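PDB 1FX4: receptor-type adenylate cyclase GRESAG 4.3 from Trypanosoma brucei, which catalyses, through its class III cyclase domain, the magnesium-dependent conversion of ATP to cyclic AMP and diphosphate, and could act as a receptor for an unknown ligand. Local coordinates for residues Ser4-Pro9 / Tyr154-Arg159; Glu168-Gly173 / Ala225-Asp230. All blocks are in the same frame, centred on the assembly; numbering follows the deposited sequence.

Contact 1: Ser4-Pro9 / Tyr154-Arg159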
ATOM      1  N   SER A   4     -13.383  -7.276  17.752  1.00 41.99           N
ATOM      2  CA  SER A   4     -12.892  -5.964  18.147  1.00 39.65           C
ATOM      3  C   SER A   4     -13.133  -4.887  17.090  1.00 37.72           C
ATOM      4  O   SER A   4     -12.869  -3.714  17.332  1.00 36.68           O
ATOM      5  CB  SER A   4     -11.413  -6.038  18.522  1.00 40.01           C
ATOM      6  OG  SER A   4     -10.636  -6.453  17.419  1.00 41.77           O
ATOM      7  N   ALA A   5     -13.675  -5.276  15.939  1.00 35.86           N
ATOM      8  CA  ALA A   5     -13.945  -4.317  14.874  1.00 35.10           C
ATOM      9  C   ALA A   5     -15.207  -3.499  15.110  1.00 34.88           C
ATOM     10  O   ALA A   5     -16.261  -4.056  15.410  1.00 34.36           O
ATOM     11  CB  ALA A   5     -14.056  -5.032  13.540  1.00 34.41           C
ATOM     12  N   PRO A   6     -15.100  -2.158  15.036  1.00 34.51           N
ATOM     13  CA  PRO A   6     -16.278  -1.299  15.228  1.00 34.50           C
ATOM     14  C   PRO A   6     -17.251  -1.673  14.100  1.00 35.21           C
ATOM     15  O   PRO A   6     -16.871  -1.687  12.928  1.00 34.48           O
ATOM     16  CB  PRO A   6     -15.703   0.102  15.034  1.00 34.54           C
ATOM     17  CG  PRO A   6     -14.303  -0.036  15.574  1.00 34.07           C
ATOM     18  CD  PRO A   6     -13.860  -1.360  14.983  1.00 34.23           C
ATOM     19  N   LYS A   7     -18.490  -2.009  14.456  1.00 36.03           N
ATOM     20  CA  LYS A   7     -19.475  -2.462  13.472  1.00 37.33           C
ATOM     21  C   LYS A   7     -20.746  -1.642  13.336  1.00 37.90           C
ATOM     22  O   LYS A   7     -21.595  -1.957  12.499  1.00 38.04           O
ATOM     23  CB  LYS A   7     -19.897  -3.897  13.802  1.00 37.74           C
ATOM     24  CG  LYS A   7     -18.753  -4.847  14.005  1.00 38.58           C
ATOM     25  CD  LYS A   7     -19.243  -6.220  14.428  1.00 38.37           C
ATOM     26  CE  LYS A   7     -18.072  -7.127  14.708  1.00 38.47           C
ATOM     27  NZ  LYS A   7     -17.242  -6.573  15.805  1.00 37.79           N
ATOM     28  N   GLU A   8     -20.891  -0.604  14.146  1.00 38.67           N
ATOM     29  CA  GLU A   8     -22.103   0.203  14.099  1.00 40.10           C
ATOM     30  C   GLU A   8     -21.954   1.533  13.390  1.00 39.62           C
ATOM     31  O   GLU A   8     -21.165   2.385  13.815  1.00 39.35           O
ATOM     32  CB  GLU A   8     -22.617   0.441  15.513  1.00 42.29           C
ATOM     33  CG  GLU A   8     -22.992  -0.833  16.247  1.00 46.06           C
ATOM     34  CD  GLU A   8     -23.534  -0.568  17.645  1.00 48.38           C
ATOM     35  OE1 GLU A   8     -23.482   0.602  18.100  1.00 50.01           O
ATOM     36  OE2 GLU A   8     -24.013  -1.534  18.287  1.00 49.58           O
ATOM     37  N   PRO A   9     -22.704   1.730  12.291  1.00 39.34           N
ATOM     38  CA  PRO A   9     -22.619   2.999  11.560  1.00 38.85           C
ATOM     39  C   PRO A   9     -22.882   4.238  12.427  1.00 38.61           C
ATOM     40  O   PRO A   9     -22.373   5.322  12.127  1.00 38.39           O
ATOM     41  CB  PRO A   9     -23.649   2.833  10.431  1.00 39.17           C
ATOM     42  CG  PRO A   9     -24.449   1.605  10.803  1.00 39.51           C
ATOM     43  CD  PRO A   9     -23.488   0.737  11.537  1.00 39.27           C
ATOM     44  N   TYR A 154     -13.663  -6.055   8.173  1.00 33.80           N
ATOM     45  CA  TYR A 154     -14.346  -4.768   8.155  1.00 31.84           C
ATOM     46  C   TYR A 154     -13.380  -3.698   7.693  1.00 30.72           C
ATOM     47  O   TYR A 154     -12.194  -3.765   7.999  1.00 29.40           O
ATOM     48  CB  TYR A 154     -14.853  -4.398   9.552  1.00 31.74           C
ATOM     49  CG  TYR A 154     -16.099  -5.133   9.983  1.00 31.85           C
ATOM     50  CD1 TYR A 154     -16.021  -6.398  10.554  1.00 32.00           C
ATOM     51  CD2 TYR A 154     -17.357  -4.554   9.817  1.00 31.61           C
ATOM     52  CE1 TYR A 154     -17.173  -7.078  10.954  1.00 32.86           C
ATOM     53  CE2 TYR A 154     -18.512  -5.218  10.208  1.00 33.11           C
ATOM     54  CZ  TYR A 154     -18.414  -6.477  10.774  1.00 32.78           C
ATOM     55  OH  TYR A 154     -19.555  -7.129  11.153  1.00 33.94           O
ATOM     56  N   ASP A 155     -13.883  -2.745   6.918  1.00 30.04           N
ATOM     57  CA  ASP A 155     -13.068  -1.634   6.450  1.00 29.55           C
ATOM     58  C   ASP A 155     -13.835  -0.347   6.743  1.00 28.95           C
ATOM     59  O   ASP A 155     -15.046  -0.366   7.007  1.00 28.50           O
ATOM     60  CB  ASP A 155     -12.739  -1.738   4.967  1.00 30.54           C
ATOM     61  CG  ASP A 155     -11.451  -0.988   4.592  1.00 31.05           C
ATOM     62  OD1 ASP A 155     -10.887  -1.304   3.526  1.00 32.80           O
ATOM     63  OD2 ASP A 155     -10.989  -0.093   5.348  1.00 31.17           O
ATOM     64  N   TYR A 156     -13.114   0.763   6.726  1.00 28.48           N
ATOM     65  CA  TYR A 156     -13.679   2.057   7.047  1.00 28.61           C
ATOM     66  C   TYR A 156     -13.300   3.083   5.995  1.00 29.83           C
ATOM     67  O   TYR A 156     -12.126   3.335   5.750  1.00 29.83           O
ATOM     68  CB  TYR A 156     -13.186   2.471   8.438  1.00 27.61           C
ATOM     69  CG  TYR A 156     -13.448   1.383   9.456  1.00 26.21           C
ATOM     70  CD1 TYR A 156     -12.563   0.321   9.613  1.00 25.78           C
ATOM     71  CD2 TYR A 156     -14.633   1.358  10.180  1.00 25.83           C
ATOM     72  CE1 TYR A 156     -12.859  -0.757  10.449  1.00 25.95           C
ATOM     73  CE2 TYR A 156     -14.940   0.291  11.022  1.00 25.76           C
ATOM     74  CZ  TYR A 156     -14.046  -0.765  11.148  1.00 25.97           C
ATOM     75  OH  TYR A 156     -14.361  -1.855  11.928  1.00 26.37           O
ATOM     76  N   TYR A 157     -14.318   3.668   5.380  1.00 31.72           N
ATOM     77  CA  TYR A 157     -14.138   4.658   4.324  1.00 33.65           C
ATOM     78  C   TYR A 157     -14.823   5.964   4.692  1.00 33.38           C
ATOM     79  O   TYR A 157     -15.579   6.033   5.663  1.00 33.56           O
ATOM     80  CB  TYR A 157     -14.730   4.131   3.016  1.00 36.60           C
ATOM     81  CG  TYR A 157     -13.977   2.961   2.444  1.00 40.03           C
ATOM     82  CD1 TYR A 157     -14.296   1.647   2.810  1.00 41.53           C
ATOM     83  CD2 TYR A 157     -12.930   3.160   1.550  1.00 41.51           C
ATOM     84  CE1 TYR A 157     -13.580   0.562   2.300  1.00 42.92           C
ATOM     85  CE2 TYR A 157     -12.207   2.080   1.033  1.00 43.47           C
ATOM     86  CZ  TYR A 157     -12.540   0.789   1.413  1.00 43.62           C
ATOM     87  OH  TYR A 157     -11.826  -0.273   0.909  1.00 45.52           O
ATOM     88  N   GLY A 158     -14.576   6.994   3.894  1.00 33.78           N
ATOM     89  CA  GLY A 158     -15.187   8.283   4.162  1.00 34.33           C
ATOM     90  C   GLY A 158     -14.181   9.296   4.652  1.00 34.46           C
ATOM     91  O   GLY A 158     -12.998   8.980   4.832  1.00 34.28           O
ATOM     92  N   ARG A 159     -14.653  10.516   4.884  1.00 34.72           N
ATOM     93  CA  ARG A 159     -13.792  11.598   5.338  1.00 34.82           C
ATOM     94  C   ARG A 159     -13.052  11.283   6.644  1.00 33.57           C
ATOM     95  O   ARG A 159     -11.925  11.721   6.829  1.00 33.09           O
ATOM     96  CB  ARG A 159     -14.584  12.912   5.457  1.00 36.60           C
ATOM     97  CG  ARG A 159     -15.139  13.429   4.123  1.00 39.12           C
ATOM     98  CD  ARG A 159     -15.679  14.864   4.217  1.00 40.51           C
ATOM     99  NE  ARG A 159     -16.620  15.044   5.321  1.00 42.88           N
ATOM    100  CZ  ARG A 159     -17.856  14.553   5.353  1.00 43.76           C
ATOM    101  NH1 ARG A 159     -18.333  13.844   4.331  1.00 44.84           N
ATOM    102  NH2 ARG A 159     -18.607  14.733   6.430  1.00 44.38           N
TER

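Contact 2: Glu168-Gly173 / Ala225-Asp230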
ATOM      1  N   GLU A 168      -1.744  11.222   9.942  1.00 22.60           N
ATOM      2  CA  GLU A 168      -0.546  10.404  10.018  1.00 23.76           C
ATOM      3  C   GLU A 168       0.489  10.930   9.026  1.00 23.87           C
ATOM      4  O   GLU A 168       1.678  11.018   9.341  1.00 23.77           O
ATOM      5  CB  GLU A 168      -0.868   8.946   9.675  1.00 24.13           C
ATOM      6  CG  GLU A 168       0.356   8.025   9.541  1.00 27.03           C
ATOM      7  CD  GLU A 168       0.943   7.987   8.132  1.00 29.39           C
ATOM      8  OE1 GLU A 168       2.137   7.716   8.001  1.00 31.21           O
ATOM      9  OE2 GLU A 168       0.227   8.215   7.148  1.00 31.77           O
ATOM     10  N   SER A 169       0.035  11.305   7.834  1.00 24.50           N
ATOM     11  CA  SER A 169       0.975  11.778   6.811  1.00 25.93           C
ATOM     12  C   SER A 169       1.789  12.998   7.229  1.00 25.51           C
ATOM     13  O   SER A 169       2.940  13.137   6.819  1.00 26.31           O
ATOM     14  CB  SER A 169       0.273  12.019   5.462  1.00 27.19           C
ATOM     15  OG  SER A 169      -0.378  13.286   5.426  1.00 32.16           O
ATOM     16  N   VAL A 170       1.231  13.853   8.080  1.00 24.41           N
ATOM     17  CA  VAL A 170       1.963  15.036   8.515  1.00 24.83           C
ATOM     18  C   VAL A 170       2.815  14.805   9.775  1.00 24.24           C
ATOM     19  O   VAL A 170       3.634  15.651  10.145  1.00 24.03           O
ATOM     20  CB  VAL A 170       1.040  16.263   8.695  1.00 24.66           C
ATOM     21  CG1 VAL A 170       0.237  16.502   7.411  1.00 26.12           C
ATOM     22  CG2 VAL A 170       0.106  16.078   9.880  1.00 25.36           C
ATOM     23  N   ALA A 171       2.623  13.660  10.428  1.00 23.36           N
ATOM     24  CA  ALA A 171       3.399  13.350  11.623  1.00 23.01           C
ATOM     25  C   ALA A 171       4.796  12.898  11.224  1.00 23.16           C
ATOM     26  O   ALA A 171       4.992  12.308  10.162  1.00 24.10           O
ATOM     27  CB  ALA A 171       2.710  12.258  12.448  1.00 21.41           C
ATOM     28  N   ASN A 172       5.765  13.220  12.067  1.00 22.56           N
ATOM     29  CA  ASN A 172       7.143  12.827  11.853  1.00 22.42           C
ATOM     30  C   ASN A 172       7.382  11.478  12.495  1.00 21.70           C
ATOM     31  O   ASN A 172       6.529  10.974  13.225  1.00 22.25           O
ATOM     32  CB  ASN A 172       8.064  13.853  12.480  1.00 23.49           C
ATOM     33  CG  ASN A 172       8.056  15.137  11.722  1.00 25.46           C
ATOM     34  OD1 ASN A 172       8.634  15.218  10.643  1.00 27.78           O
ATOM     35  ND2 ASN A 172       7.346  16.134  12.237  1.00 25.98           N
ATOM     36  N   GLY A 173       8.536  10.890  12.212  1.00 20.98           N
ATOM     37  CA  GLY A 173       8.856   9.599  12.790  1.00 20.17           C
ATOM     38  C   GLY A 173       8.982   9.752  14.295  1.00 19.64           C
ATOM     39  O   GLY A 173       9.620  10.687  14.779  1.00 18.74           O
ATOM     40  N   ALA A 225      10.554  17.712  13.702  1.00 30.15           N
ATOM     41  CA  ALA A 225      10.663  18.768  12.708  1.00 33.29           C
ATOM     42  C   ALA A 225       9.273  19.392  12.624  1.00 35.06           C
ATOM     43  O   ALA A 225       8.357  19.026  13.390  1.00 35.03           O
ATOM     44  CB  ALA A 225      11.060  18.179  11.362  1.00 33.74           C
ATOM     45  N   ALA A 226       9.121  20.376  11.745  1.00 36.45           N
ATOM     46  CA  ALA A 226       7.818  20.992  11.547  1.00 37.86           C
ATOM     47  C   ALA A 226       6.966  19.851  10.969  1.00 38.95           C
ATOM     48  O   ALA A 226       7.512  18.852  10.498  1.00 38.77           O
ATOM     49  CB  ALA A 226       7.930  22.133  10.542  1.00 38.23           C
ATOM     50  N   LEU A 227       5.645  19.960  11.036  1.00 40.41           N
ATOM     51  CA  LEU A 227       4.802  18.898  10.492  1.00 42.94           C
ATOM     52  C   LEU A 227       5.042  18.757   8.985  1.00 45.46           C
ATOM     53  O   LEU A 227       5.353  19.741   8.314  1.00 45.01           O
ATOM     54  CB  LEU A 227       3.326  19.173  10.789  1.00 41.58           C
ATOM     55  CG  LEU A 227       2.938  19.147  12.271  1.00 41.72           C
ATOM     56  CD1 LEU A 227       1.436  19.326  12.425  1.00 41.55           C
ATOM     57  CD2 LEU A 227       3.384  17.825  12.907  1.00 40.84           C
ATOM     58  N   ARG A 228       4.942  17.533   8.469  1.00 48.74           N
ATOM     59  CA  ARG A 228       5.150  17.269   7.038  1.00 52.70           C
ATOM     60  C   ARG A 228       4.026  17.824   6.163  1.00 54.82           C
ATOM     61  O   ARG A 228       3.366  17.060   5.456  1.00 55.27           O
ATOM     62  CB  ARG A 228       5.230  15.761   6.769  1.00 53.70           C
ATOM     63  CG  ARG A 228       6.450  15.031   7.284  1.00 55.06           C
ATOM     64  CD  ARG A 228       6.159  13.531   7.399  1.00 56.44           C
ATOM     65  NE  ARG A 228       5.546  12.951   6.200  1.00 56.97           N
ATOM     66  CZ  ARG A 228       6.155  12.093   5.389  1.00 57.71           C
ATOM     67  NH1 ARG A 228       7.405  11.719   5.641  1.00 58.02           N
ATOM     68  NH2 ARG A 228       5.503  11.570   4.357  1.00 58.05           N
ATOM     69  N   LEU A 229       3.771  19.128   6.222  1.00 57.50           N
ATOM     70  CA  LEU A 229       2.726  19.706   5.381  1.00 60.37           C
ATOM     71  C   LEU A 229       3.274  19.758   3.940  1.00 61.98           C
ATOM     72  O   LEU A 229       4.493  19.671   3.731  1.00 62.50           O
ATOM     73  CB  LEU A 229       2.258  21.060   5.949  1.00 60.95           C
ATOM     74  CG  LEU A 229       1.149  20.939   7.019  1.00 61.61           C
ATOM     75  CD1 LEU A 229       1.215  19.608   7.740  1.00 61.91           C
ATOM     76  CD2 LEU A 229       1.212  22.078   8.018  1.00 61.90           C
ATOM     77  N   ASP A 230       2.380  19.836   2.955  1.00 63.49           N
ATOM     78  CA  ASP A 230       2.764  19.798   1.531  1.00 64.88           C
ATOM     79  C   ASP A 230       3.794  20.750   0.893  1.00 65.61           C
ATOM     80  O   ASP A 230       4.633  20.288   0.116  1.00 65.81           O
ATOM     81  CB  ASP A 230       1.515  19.726   0.656  1.00 64.72           C
TER

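Contact 1: Ser4-Pro9 / Tyr154-Arg159
Two tyrosines of strand 154-157, Y154 and Y156, point toward the N-terminal loop and meet it in different ways. Y156 comes in tip first and crosses the ring of P6 at about a right angle. Its hydroxyl OH donates to P6 O at 2.7 Å, on a carbonyl lone pair, with that oxygen lying in the plane of the phenol at its edge. Tyrosine suits this buried place because the ring packs against apolar side chains, including V57, M65 and A67 of the central sheet, while the hydroxyl satisfies a loop carbonyl. The tip is closely packed: P6 CD lies 3.1 Å and A5 CB 3.6 Å from Y156 OH. Y154 offers a face instead: the aliphatic chain of K7 runs across it, CG lying 4.0 Å from the ring centroid in a CH-pi contact. The small A5, pointing toward the strand, suits the close approach, its CB 3.8 Å from Y154 CD1. A bend at chi4 (61°) turns the ammonium of K7 back to its own loop, where NZ donates to A5 O at 2.7 Å and also to N2 O. This is structural packing of the class III cyclase catalytic domain, joining the lead-in to strand 13-20 to the two-stranded hairpin 144-147/154-157.

Contact 2: Glu168-Gly173 / Ala225-Asp230
R228 holds the C-terminal part of helix 159-170 by two hydrogen bonds, to the carbonyls of S169 and V170. Its backbone N donates to V170 O at 2.8 Å, fairly straight (157°) and on a lone pair, while its side-chain NE reaches S169 O at 2.7 Å, more bent and nearly along the C=O axis. Arginine suits the place because its long chain, bent at chi3 (49°), carries an N-H donor to S169 O. Its charge would probably suit these carbonyls, although the guanidinium also lies close to the like charge of R135 and has a long, weak ion pair with D89 of the second subunit. R228 centres an inverse gamma turn, closed by L229 N bonding to L227 O. Farther along, N172 ND2 donates almost straight to A226 O at 3.2 Å; that oxygen lies in the N172 amide plane, while ND2 stands above the A226 carbonyl plane. Branched V170 supplies the apolar part, its CG1 only 3.3 Å from CD1 of the poorly ordered L229. V170 and L227 both rest on L177, and L227 also on L199 and T202, so the C-terminal tail packs against helix 159-170 and against strands 176-179 and 196-202 of the central sheet.

How the contacts relate
Strand 154-157 of contact 1 leads directly into helix 159-170, whose far end forms contact 2, so the two lie in series along the chain at either end of that helix. They do not touch: their centres are 25 Å apart and their nearest atoms about 11 Å. Contact 1, centred 19 Å from the middle of the chain, lies away from the magnesium site. Contact 2 is closer to it, the R228 side chain being about 9 Å from the bound ion and about 7 Å from that of the metal ligand D19; D62 completes the protein ligands. Contact 2 is thus near the catalytic metal without supplying a ligand to it.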